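Local structure of putative uncharacterized protein (Dictyostelium purpureum, 4R12) at residues G233-S238 with I400-Y405; N269-G274 with P382-S387; S408-G413 with N419-G424. The protein probably serves as an essential, putatively substrate-recruiting subunit of gamma-secretase, the protease complex that cleaves membrane proteins such as Notch receptors within the membrane. All blocks are in the same frame, centred on the assembly; numbering follows the deposited sequence.

Interaction 1 of 3, residues G233-S238 with I400-Y405; sequences GADQSS and ITDHDY
In the first turn of helix 234-252, Asp235 meets Asp402, which lies just beyond the end of strand 397-401, and two carboxylates meet through their oxygens in the buried interior of the large lobe. OD2 of Asp235 lies 2.6 Å from OD2 of Asp402. The same Asp402 OD2 is 3.1 Å from OD1 of Asp235, so a single oxygen confronts both oxygens of its neighbour. The side chains approach from opposite directions, their carboxylate planes turned 40° apart. Asp402 reaches the helix because its CG sits between the backbone N and the carbonyl carbon (chi1 55°). Each acid also has a partner beyond the pair: the backbone N of Gly329 bonds to Asp235 OD1, and Arg330 engages Asp402.

By sequence this lobe belongs to the clan of zinc exopeptidases, whose strand ends and adjoining loops carry the active site in the enzymes. Each acid sits in a local turn. Asp235 lies in a wider pi-type turn that opens the helix; Gly233 is at the N-cap position, and the backbone N atoms of Ser237 and Ser238 reach its O from opposite faces of the carbonyl plane. After the strand, Thr401 OG1 accepts from His403 N at 3.1 Å in an ST turn around Asp402, while Asp402 OD1 lies in plane at the edge of the His403 ring.

Interaction 2 of 3, residues N269-G274 with P382-S387; sequences NAERWG and PSSSMS
The carboxylate of Glu271 is met at OE1 by the hydroxyl of Ser384, which arrives on the anti side and only 15° out of the carboxylate plane. Ser384 OG donates to Glu271 OE1 at 2.6 Å, a short bond between two buried side chains, and Ser384 CB follows to 3.3 Å from the same Glu271 OE1. In the glutamate, CG lies beside the backbone N (chi1 -65°) and the chain bends at chi2 (-68°), bringing CG of Glu271 to 3.5 Å from Ser384 OG, so the serine lies beside the chain as well as at its end. Both side chains also touch Pro220, at the end of strand 214-220.

The loop 269-274 follows strand 262-268. In aminopeptidases of the M28 family, the corresponding loop commonly carries two consecutive glutamates, a general base and a zinc ligand; the Glu271-Arg272 sequence appears to retain only the first. Asp222 takes the backbone N atoms of Glu271 and Arg272 with its two oxygens, steadying the chain from which the carboxylate projects. On the other side, Ser384 N bonds to OE2 of Glu324 and Ser385 OG to its OE1, which holds the approach to helix 385-389 against strand 319-325. Glu271 OE1 is gripped a second time by Ser278 OG, itself hydrogen-bonded to Ser387 OG, and a chain of hydroxyls thus runs beside the main contact.

Interaction 3 of 3, residues S408-G413 with N419-G424; sequences SNPYYG and NENVLG
Hydrogen bonding between Asn409 and Asn421 ties together two parts of the long loop linking strand 397-401 to helix 427-441. Asn421 ND2 donates to Asn409 OD1 at 2.9 Å, with an N-H...O angle of 143°. The two side chains cross at about a right angle; the acceptor lies close to the amide plane of Asn421, whereas the donor stands well above the carbonyl plane of Asn409. From the opposite face of that carbonyl comes Tyr411 N, 3.0 Å from Asn409 OD1, closing an Asx turn. Beyond the pair, Asp417 accepts from both amides: its OD1 from Asn421 ND2 and its OD2 from Asn409 ND2.

Van der Waals contact is made by the other end of the Asn421 amide. Its OD1 lies 3.3 Å from both CG and CD of Pro410, and 3.7 Å from CD2 of Tyr411, where it sits in plane at the ring's edge. The Tyr411 hydroxyl reaches further, bonding to Tyr104 O in the small lobe.

Donors reach Asn409 OD1 on both faces and Asp417 takes an N-H from each asparagine, which should hold both amides in rotation and anchor the Asx turn to the returning chain.

Overall arrangement
All three contacts lie within the large lobe, in loops, helix starts and a strand end. Along the chain, interaction 2 is nested inside the loop closed by interaction 1, and interaction 3 follows both. Centres of interactions 1 and 3 are about 8 Å apart, those of 1 and 2 about 14 Å, and those of 2 and 3 about 19 Å. Interaction 1 occupies the middle: Ser237 reaches Arg272 of interaction 2, while Asp402 O and Gln236 reach Ser408 and Tyr412 of interaction 3. Strand 397-401, which follows helix 385-389, leads into 408-413. Buried polar groups thus connect successive loops in a region that probably corresponds to the active-site side of related exopeptidases.

Interaction 1 of 3, residues G233-S238 with I400-Y405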
loop_
_atom_site.group_PDB
_atom_site.type_symbol
_atom_site.label_atom_id
_atom_site.label_comp_id
_atom_site.label_asym_id
_atom_site.label_seq_id
_atom_site.Cartn_x
_atom_site.Cartn_y
_atom_site.Cartn_z
ATOM N N GLY A 233 5.466 -0.012 -4.598
ATOM C CA GLY A 233 6.004 0.261 -3.262
ATOM C C GLY A 233 6.829 -0.900 -2.706
ATOM O O GLY A 233 6.520 -1.426 -1.637
ATOM N N ALA A 234 7.863 -1.297 -3.436
ATOM C CA ALA A 234 8.640 -2.475 -3.079
ATOM C C ALA A 234 9.218 -2.342 -1.657
ATOM O O ALA A 234 8.911 -3.157 -0.788
ATOM C CB ALA A 234 9.748 -2.714 -4.103
ATOM N N ASP A 235 9.991 -1.290 -1.390
ATOM C CA ASP A 235 10.513 -1.139 -0.024
ATOM C C ASP A 235 9.462 -0.565 0.915
ATOM O O ASP A 235 9.420 -0.918 2.093
ATOM C CB ASP A 235 11.775 -0.269 0.016
ATOM C CG ASP A 235 12.622 -0.545 1.262
ATOM O OD1 ASP A 235 12.603 -1.708 1.730
ATOM O OD2 ASP A 235 13.276 0.390 1.784
ATOM N N GLN A 236 8.615 0.327 0.397
ATOM C CA GLN A 236 7.571 0.929 1.212
ATOM C C GLN A 236 6.718 -0.108 1.938
ATOM O O GLN A 236 6.479 0.009 3.146
ATOM C CB GLN A 236 6.659 1.817 0.344
ATOM C CG GLN A 236 5.550 2.491 1.134
ATOM C CD GLN A 236 4.706 3.399 0.254
ATOM O OE1 GLN A 236 4.499 3.109 -0.927
ATOM N NE2 GLN A 236 4.230 4.503 0.818
ATOM N N SER A 237 6.266 -1.124 1.209
ATOM C CA SER A 237 5.380 -2.137 1.784
ATOM C C SER A 237 5.600 -3.569 1.271
ATOM O O SER A 237 5.626 -4.514 2.051
ATOM C CB SER A 237 3.914 -1.775 1.505
ATOM O OG SER A 237 3.557 -0.504 2.028
ATOM N N SER A 238 5.696 -3.735 -0.047
ATOM C CA SER A 238 5.438 -5.053 -0.616
ATOM C C SER A 238 6.584 -6.046 -0.385
ATOM O O SER A 238 6.347 -7.263 -0.341
ATOM C CB SER A 238 5.097 -4.922 -2.109
ATOM O OG SER A 238 6.183 -4.412 -2.855
ATOM N N ILE A 400 10.583 -3.089 13.022
ATOM C CA ILE A 400 11.784 -3.455 12.285
ATOM C C ILE A 400 11.846 -2.707 10.949
ATOM O O ILE A 400 10.932 -2.820 10.144
ATOM C CB ILE A 400 11.827 -4.982 12.020
ATOM C CG1 ILE A 400 11.668 -5.765 13.332
ATOM C CG2 ILE A 400 13.102 -5.360 11.285
ATOM C CD1 ILE A 400 11.762 -7.305 13.162
ATOM N N THR A 401 12.921 -1.949 10.723
ATOM C CA THR A 401 13.083 -1.177 9.491
ATOM C C THR A 401 14.489 -1.325 8.939
ATOM O O THR A 401 15.354 -1.939 9.571
ATOM C CB THR A 401 12.828 0.355 9.709
ATOM O OG1 THR A 401 14.015 0.968 10.234
ATOM C CG2 THR A 401 11.665 0.610 10.663
ATOM N N ASP A 402 14.724 -0.727 7.775
ATOM C CA ASP A 402 16.046 -0.750 7.156
ATOM C C ASP A 402 16.784 0.581 7.306
ATOM O O ASP A 402 17.717 0.872 6.545
ATOM C CB ASP A 402 15.957 -1.128 5.675
ATOM C CG ASP A 402 15.024 -0.236 4.892
ATOM O OD1 ASP A 402 14.674 0.868 5.386
ATOM O OD2 ASP A 402 14.628 -0.658 3.779
ATOM N N HIS A 403 16.379 1.383 8.286
ATOM C CA HIS A 403 17.022 2.676 8.497
ATOM C C HIS A 403 17.090 3.048 9.975
ATOM O O HIS A 403 16.192 2.726 10.762
ATOM C CB HIS A 403 16.266 3.773 7.735
ATOM C CG HIS A 403 14.818 3.865 8.118
ATOM N ND1 HIS A 403 14.335 4.806 9.007
ATOM C CD2 HIS A 403 13.757 3.101 7.771
ATOM C CE1 HIS A 403 13.036 4.628 9.171
ATOM N NE2 HIS A 403 12.660 3.597 8.435
ATOM N N ASP A 404 18.152 3.756 10.340
ATOM C CA ASP A 404 18.259 4.323 11.680
ATOM C C ASP A 404 17.376 5.568 11.745
ATOM O O ASP A 404 16.338 5.578 12.425
ATOM C CB ASP A 404 19.716 4.649 12.016
ATOM C CG ASP A 404 19.859 5.476 13.301
ATOM O OD1 ASP A 404 18.953 5.407 14.164
ATOM O OD2 ASP A 404 20.872 6.187 13.441
ATOM N N TYR A 405 17.774 6.615 11.032
ATOM C CA TYR A 405 16.944 7.818 10.940
ATOM C C TYR A 405 16.369 7.958 9.513
ATOM O O TYR A 405 15.349 7.342 9.194
ATOM C CB TYR A 405 17.762 9.056 11.362
ATOM C CG TYR A 405 17.007 10.375 11.349
ATOM C CD1 TYR A 405 15.620 10.415 11.268
ATOM C CD2 TYR A 405 17.692 11.590 11.408
ATOM C CE1 TYR A 405 14.930 11.622 11.241
ATOM C CE2 TYR A 405 17.011 12.807 11.384
ATOM C CZ TYR A 405 15.628 12.812 11.297
ATOM O OH TYR A 405 14.943 14.002 11.267
#

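Interaction 2 of 3, residues N269-G274 with P382-S387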
loop_
_atom_site.group_PDB
_atom_site.type_symbol
_atom_site.label_atom_id
_atom_site.label_comp_id
_atom_site.label_asym_id
_atom_site.label_seq_id
_atom_site.Cartn_x
_atom_site.Cartn_y
_atom_site.Cartn_z
ATOM N N ASN A 269 -4.702 -2.356 5.946
ATOM C CA ASN A 269 -4.917 -1.625 4.703
ATOM C C ASN A 269 -5.153 -0.140 4.989
ATOM O O ASN A 269 -5.543 0.224 6.094
ATOM C CB ASN A 269 -6.101 -2.216 3.940
ATOM C CG ASN A 269 -6.031 -1.947 2.445
ATOM O OD1 ASN A 269 -5.257 -1.099 1.987
ATOM N ND2 ASN A 269 -6.864 -2.659 1.672
ATOM N N ALA A 270 -4.897 0.693 3.986
ATOM C CA ALA A 270 -5.114 2.143 4.029
ATOM C C ALA A 270 -4.348 2.850 5.163
ATOM O O ALA A 270 -4.721 3.945 5.602
ATOM C CB ALA A 270 -6.623 2.439 4.111
ATOM N N GLU A 271 -3.251 2.240 5.607
ATOM C CA GLU A 271 -2.409 2.851 6.625
ATOM C C GLU A 271 -1.714 4.107 6.127
ATOM O O GLU A 271 -1.420 5.003 6.918
ATOM C CB GLU A 271 -1.349 1.855 7.117
ATOM C CG GLU A 271 -1.947 0.685 7.832
ATOM C CD GLU A 271 -2.591 1.080 9.158
ATOM O OE1 GLU A 271 -1.870 1.218 10.160
ATOM O OE2 GLU A 271 -3.817 1.260 9.190
ATOM N N ARG A 272 -1.437 4.178 4.823
ATOM C CA ARG A 272 -0.726 5.346 4.294
ATOM C C ARG A 272 -1.615 6.578 4.316
ATOM O O ARG A 272 -1.165 7.678 4.007
ATOM C CB ARG A 272 -0.228 5.111 2.870
ATOM C CG ARG A 272 0.573 3.842 2.663
ATOM C CD ARG A 272 1.552 3.645 3.746
ATOM N NE ARG A 272 2.395 2.448 3.597
ATOM C CZ ARG A 272 3.400 2.208 4.430
ATOM N NH1 ARG A 272 3.626 3.072 5.423
ATOM N NH2 ARG A 272 4.172 1.143 4.289
ATOM N N TRP A 273 -2.882 6.395 4.679
ATOM C CA TRP A 273 -3.828 7.502 4.677
ATOM C C TRP A 273 -4.366 7.720 6.089
ATOM O O TRP A 273 -5.579 7.736 6.324
ATOM C CB TRP A 273 -4.943 7.232 3.664
ATOM C CG TRP A 273 -4.378 6.993 2.296
ATOM C CD1 TRP A 273 -4.122 5.779 1.712
ATOM C CD2 TRP A 273 -3.934 7.988 1.362
ATOM N NE1 TRP A 273 -3.566 5.962 0.467
ATOM C CE2 TRP A 273 -3.439 7.305 0.230
ATOM C CE3 TRP A 273 -3.907 9.387 1.375
ATOM C CZ2 TRP A 273 -2.929 7.975 -0.879
ATOM C CZ3 TRP A 273 -3.405 10.050 0.270
ATOM C CH2 TRP A 273 -2.924 9.345 -0.842
ATOM N N GLY A 274 -3.438 7.869 7.028
ATOM C CA GLY A 274 -3.779 8.179 8.406
ATOM C C GLY A 274 -4.013 6.979 9.304
ATOM O O GLY A 274 -4.809 7.060 10.242
ATOM N N PRO A 382 7.176 6.745 11.371
ATOM C CA PRO A 382 5.771 6.494 11.038
ATOM C C PRO A 382 5.501 5.000 10.927
ATOM O O PRO A 382 6.157 4.320 10.139
ATOM C CB PRO A 382 5.595 7.175 9.675
ATOM C CG PRO A 382 6.677 8.174 9.592
ATOM C CD PRO A 382 7.831 7.637 10.398
ATOM N N SER A 383 4.579 4.494 11.736
ATOM C CA SER A 383 4.342 3.059 11.802
ATOM C C SER A 383 2.978 2.766 12.392
ATOM O O SER A 383 2.444 3.560 13.171
ATOM C CB SER A 383 5.422 2.367 12.641
ATOM O OG SER A 383 5.499 2.947 13.931
ATOM N N SER A 384 2.430 1.619 12.012
ATOM C CA SER A 384 1.124 1.169 12.473
ATOM C C SER A 384 1.092 0.904 13.972
ATOM O O SER A 384 0.015 0.929 14.590
ATOM C CB SER A 384 0.715 -0.095 11.711
ATOM O OG SER A 384 0.490 0.222 10.348
ATOM N N SER A 385 2.263 0.619 14.544
ATOM C CA SER A 385 2.390 0.420 15.985
ATOM C C SER A 385 1.953 1.661 16.757
ATOM O O SER A 385 1.506 1.571 17.897
ATOM C CB SER A 385 3.831 0.068 16.359
ATOM O OG SER A 385 4.180 -1.222 15.893
ATOM N N MET A 386 2.101 2.824 16.132
ATOM C CA MET A 386 1.637 4.064 16.735
ATOM C C MET A 386 0.162 4.014 17.146
ATOM O O MET A 386 -0.232 4.640 18.141
ATOM C CB MET A 386 1.865 5.232 15.781
ATOM C CG MET A 386 3.325 5.610 15.622
ATOM S SD MET A 386 3.547 6.983 14.468
ATOM C CE MET A 386 5.204 7.503 14.893
ATOM N N SER A 387 -0.653 3.280 16.397
ATOM C CA SER A 387 -2.070 3.194 16.728
ATOM C C SER A 387 -2.261 2.451 18.041
ATOM O O SER A 387 -3.122 2.812 18.845
ATOM C CB SER A 387 -2.853 2.507 15.607
ATOM O OG SER A 387 -2.728 3.238 14.403
#

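Interaction 3 of 3, residues S408-G413 with N419-G424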
loop_
_atom_site.group_PDB
_atom_site.type_symbol
_atom_site.label_atom_id
_atom_site.label_comp_id
_atom_site.label_asym_id
_atom_site.label_seq_id
_atom_site.Cartn_x
_atom_site.Cartn_y
_atom_site.Cartn_z
ATOM N N SER A 408 16.065 4.585 4.175
ATOM C CA SER A 408 16.958 4.016 3.179
ATOM C C SER A 408 16.290 4.001 1.787
ATOM O O SER A 408 16.959 4.142 0.767
ATOM C CB SER A 408 17.382 2.600 3.596
ATOM O OG SER A 408 18.108 2.666 4.825
ATOM N N ASN A 409 14.979 3.811 1.761
ATOM C CA ASN A 409 14.178 3.935 0.534
ATOM C C ASN A 409 14.382 5.289 -0.160
ATOM O O ASN A 409 13.934 6.316 0.345
ATOM C CB ASN A 409 12.695 3.745 0.876
ATOM C CG ASN A 409 11.813 3.529 -0.363
ATOM O OD1 ASN A 409 12.260 3.698 -1.499
ATOM N ND2 ASN A 409 10.544 3.190 -0.134
ATOM N N PRO A 410 15.047 5.294 -1.329
ATOM C CA PRO A 410 15.283 6.553 -2.044
ATOM C C PRO A 410 14.114 6.962 -2.952
ATOM O O PRO A 410 14.155 8.037 -3.558
ATOM C CB PRO A 410 16.532 6.248 -2.866
ATOM C CG PRO A 410 16.415 4.785 -3.162
ATOM C CD PRO A 410 15.733 4.154 -1.976
ATOM N N TYR A 411 13.087 6.126 -3.022
ATOM C CA TYR A 411 11.944 6.403 -3.885
ATOM C C TYR A 411 10.634 6.202 -3.143
ATOM O O TYR A 411 9.702 5.590 -3.669
ATOM C CB TYR A 411 11.996 5.503 -5.138
ATOM C CG TYR A 411 13.162 5.856 -6.022
ATOM C CD1 TYR A 411 13.212 7.078 -6.673
ATOM C CD2 TYR A 411 14.227 4.984 -6.185
ATOM C CE1 TYR A 411 14.293 7.421 -7.484
ATOM C CE2 TYR A 411 15.316 5.315 -6.988
ATOM C CZ TYR A 411 15.342 6.534 -7.629
ATOM O OH TYR A 411 16.420 6.868 -8.424
ATOM N N TYR A 412 10.547 6.739 -1.925
ATOM C CA TYR A 412 9.359 6.514 -1.121
ATOM C C TYR A 412 8.101 7.116 -1.761
ATOM O O TYR A 412 8.064 8.300 -2.085
ATOM C CB TYR A 412 9.545 7.086 0.295
ATOM C CG TYR A 412 8.377 6.772 1.182
ATOM C CD1 TYR A 412 7.273 7.615 1.238
ATOM C CD2 TYR A 412 8.363 5.611 1.947
ATOM C CE1 TYR A 412 6.188 7.317 2.041
ATOM C CE2 TYR A 412 7.280 5.301 2.756
ATOM C CZ TYR A 412 6.199 6.160 2.797
ATOM O OH TYR A 412 5.113 5.865 3.588
ATOM N N GLY A 413 7.062 6.299 -1.924
ATOM C CA GLY A 413 5.798 6.775 -2.462
ATOM C C GLY A 413 5.880 7.116 -3.940
ATOM O O GLY A 413 5.263 8.076 -4.420
ATOM N N ASN A 419 11.230 -3.529 -8.147
ATOM C CA ASN A 419 12.048 -4.693 -7.795
ATOM C C ASN A 419 13.531 -4.371 -7.771
ATOM O O ASN A 419 14.293 -5.031 -7.055
ATOM C CB ASN A 419 11.770 -5.916 -8.722
ATOM C CG ASN A 419 12.116 -5.682 -10.201
ATOM O OD1 ASN A 419 12.732 -4.692 -10.585
ATOM N ND2 ASN A 419 11.713 -6.631 -11.040
ATOM N N GLU A 420 13.934 -3.342 -8.516
ATOM C CA GLU A 420 15.334 -2.923 -8.528
ATOM C C GLU A 420 15.689 -2.004 -7.359
ATOM O O GLU A 420 16.852 -1.642 -7.172
ATOM C CB GLU A 420 15.661 -2.246 -9.857
ATOM C CG GLU A 420 15.659 -3.246 -11.001
ATOM C CD GLU A 420 16.101 -2.647 -12.311
ATOM O OE1 GLU A 420 16.256 -1.410 -12.386
ATOM O OE2 GLU A 420 16.294 -3.424 -13.269
ATOM N N ASN A 421 14.691 -1.650 -6.563
ATOM C CA ASN A 421 14.914 -0.785 -5.416
ATOM C C ASN A 421 15.086 -1.582 -4.123
ATOM O O ASN A 421 15.302 -1.002 -3.071
ATOM C CB ASN A 421 13.750 0.212 -5.265
ATOM C CG ASN A 421 14.051 1.339 -4.267
ATOM O OD1 ASN A 421 15.122 1.937 -4.298
ATOM N ND2 ASN A 421 13.094 1.631 -3.387
ATOM N N VAL A 422 14.968 -2.908 -4.187
ATOM C CA VAL A 422 15.084 -3.716 -2.973
ATOM C C VAL A 422 16.100 -4.834 -3.168
ATOM O O VAL A 422 16.484 -5.126 -4.296
ATOM C CB VAL A 422 13.736 -4.334 -2.549
ATOM C CG1 VAL A 422 12.826 -3.267 -1.909
ATOM C CG2 VAL A 422 13.045 -4.993 -3.756
ATOM N N LEU A 423 16.540 -5.437 -2.063
ATOM C CA LEU A 423 17.578 -6.462 -2.100
ATOM C C LEU A 423 16.996 -7.871 -2.008
ATOM O O LEU A 423 16.939 -8.468 -0.922
ATOM C CB LEU A 423 18.587 -6.241 -0.960
ATOM C CG LEU A 423 19.452 -4.979 -1.050
ATOM C CD1 LEU A 423 20.364 -4.845 0.193
ATOM C CD2 LEU A 423 20.283 -4.992 -2.321
ATOM N N GLY A 424 16.588 -8.414 -3.152
ATOM C CA GLY A 424 16.100 -9.780 -3.199
ATOM C C GLY A 424 17.040 -10.777 -2.525
ATOM O O GLY A 424 16.597 -11.774 -1.949
#